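Local coordinates for CRISPR-associated protein CasA/Cse1 (Thermus thermophilus, PDB 4AN8), which belongs to the Cascade ribonucleoprotein complex of a type I-E CRISPR system, which probably uses CRISPR RNA to target invading nucleic acids, at residues L51-A54 with V55-L59. Numbering follows the deposited sequence.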
loop_
_atom_site.group_PDB
_atom_site.type_symbol
_atom_site.label_atom_id
_atom_site.label_comp_id
_atom_site.label_asym_id
_atom_site.label_seq_id
_atom_site.Cartn_x
_atom_site.Cartn_y
_atom_site.Cartn_z
ATOM N N LEU A 51 3.855 1.230 -6.137
ATOM C CA LEU A 51 3.501 2.620 -5.865
ATOM C C LEU A 51 2.666 3.162 -7.027
ATOM O O LEU A 51 1.678 3.847 -6.813
ATOM C CB LEU A 51 4.752 3.485 -5.648
ATOM C CG LEU A 51 5.751 2.991 -4.579
ATOM C CD1 LEU A 51 6.813 4.068 -4.309
ATOM C CD2 LEU A 51 5.054 2.529 -3.270
ATOM N N GLU A 52 3.078 2.857 -8.250
ATOM C CA GLU A 52 2.311 3.222 -9.436
ATOM C C GLU A 52 0.902 2.675 -9.368
ATOM O O GLU A 52 -0.065 3.393 -9.596
ATOM C CB GLU A 52 2.986 2.707 -10.712
ATOM C CG GLU A 52 3.830 3.728 -11.412
ATOM C CD GLU A 52 4.444 3.224 -12.736
ATOM O OE1 GLU A 52 3.994 2.188 -13.287
ATOM O OE2 GLU A 52 5.384 3.870 -13.232
ATOM N N GLU A 53 0.783 1.395 -9.052
ATOM C CA GLU A 53 -0.528 0.777 -8.944
ATOM C C GLU A 53 -1.384 1.514 -7.906
ATOM O O GLU A 53 -2.569 1.771 -8.141
ATOM C CB GLU A 53 -0.380 -0.694 -8.564
ATOM C CG GLU A 53 -1.684 -1.480 -8.468
ATOM C CD GLU A 53 -1.422 -2.970 -8.177
ATOM O OE1 GLU A 53 -0.244 -3.370 -8.184
ATOM O OE2 GLU A 53 -2.373 -3.742 -7.919
ATOM N N ALA A 54 -0.795 1.821 -6.750
ATOM C CA ALA A 54 -1.548 2.442 -5.657
ATOM C C ALA A 54 -2.121 3.788 -6.086
ATOM O O ALA A 54 -3.323 4.019 -5.960
ATOM C CB ALA A 54 -0.683 2.620 -4.430
ATOM N N VAL A 55 -1.257 4.647 -6.626
ATOM C CA VAL A 55 -1.678 6.005 -6.980
ATOM C C VAL A 55 -2.589 6.058 -8.190
ATOM O O VAL A 55 -3.475 6.901 -8.236
ATOM C CB VAL A 55 -0.510 6.990 -7.186
ATOM C CG1 VAL A 55 0.261 7.150 -5.933
ATOM C CG2 VAL A 55 0.391 6.566 -8.359
ATOM N N LEU A 56 -2.418 5.151 -9.146
ATOM C CA LEU A 56 -3.316 5.129 -10.297
ATOM C C LEU A 56 -4.758 4.823 -9.856
ATOM O O LEU A 56 -5.698 5.508 -10.290
ATOM C CB LEU A 56 -2.825 4.170 -11.381
ATOM C CG LEU A 56 -1.497 4.537 -12.067
ATOM C CD1 LEU A 56 -0.913 3.370 -12.901
ATOM C CD2 LEU A 56 -1.653 5.763 -12.907
ATOM N N HIS A 57 -4.933 3.854 -8.957
ATOM C CA HIS A 57 -6.255 3.600 -8.378
ATOM C C HIS A 57 -6.776 4.793 -7.597
ATOM O O HIS A 57 -7.965 5.094 -7.681
ATOM C CB HIS A 57 -6.252 2.399 -7.433
ATOM C CG HIS A 57 -6.164 1.090 -8.131
ATOM N ND1 HIS A 57 -4.963 0.454 -8.365
ATOM C CD2 HIS A 57 -7.121 0.304 -8.680
ATOM C CE1 HIS A 57 -5.188 -0.674 -9.016
ATOM N NE2 HIS A 57 -6.488 -0.792 -9.209
ATOM N N ARG A 58 -5.911 5.457 -6.825
ATOM C CA ARG A 58 -6.372 6.577 -5.976
ATOM C C ARG A 58 -6.809 7.793 -6.800
ATOM O O ARG A 58 -7.781 8.451 -6.456
ATOM C CB ARG A 58 -5.335 6.974 -4.909
ATOM C CG ARG A 58 -5.015 5.844 -3.922
ATOM C CD ARG A 58 -3.638 6.005 -3.229
ATOM N NE ARG A 58 -3.604 7.187 -2.362
ATOM C CZ ARG A 58 -4.138 7.235 -1.145
ATOM N NH1 ARG A 58 -4.749 6.169 -0.655
ATOM N NH2 ARG A 58 -4.074 8.354 -0.423
ATOM N N LEU A 59 -6.096 8.073 -7.885
ATOM C CA LEU A 59 -6.523 9.096 -8.832
ATOM C C LEU A 59 -7.899 8.750 -9.476
ATOM O O LEU A 59 -8.808 9.586 -9.518
ATOM C CB LEU A 59 -5.453 9.309 -9.891
ATOM C CG LEU A 59 -5.800 10.350 -10.966
ATOM C CD1 LEU A 59 -6.136 11.705 -10.333
ATOM C CD2 LEU A 59 -4.648 10.506 -12.003
#
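With chi1 of -74°, H57 swings CG away from its own carbonyl carbon and lays the imidazole back along the helix toward E53, whose CG, anti to the backbone N (-178°), leads an extended chain up beside the ring. Both belong to the first turns of alpha-helix 50-67, largely buried here, and the two stand one turn apart, at positions i and i+4. Side by side, they touch where E53 CG lies 3.6 Å from H57 CE1, their carboxylate and ring planes 42° apart. Glutamate suits this place because its long chain runs its aliphatic CG past the edge of the imidazole at CE1 while carrying the carboxylate onward to salt bridges with R360 and R344. Histidine offers a ring nitrogen close to the backbone, and its side chain also touches L199, T202 and L203 of helix 199-206.

Around this pair the ordinary i to i+4 ladder continues, V55 N donating a hydrogen bond to L51 O and L56 N one to E52 O. R58, salt-bridged to D279, runs its aliphatic chain past A54, with R58 CG 3.2 Å from A54 O. E53 O takes two bonds from opposite faces of its carbonyl plane: H57 N at 3.3 Å, and H57 ND1, whose ring plane nearly contains E53 O, at 2.7 Å.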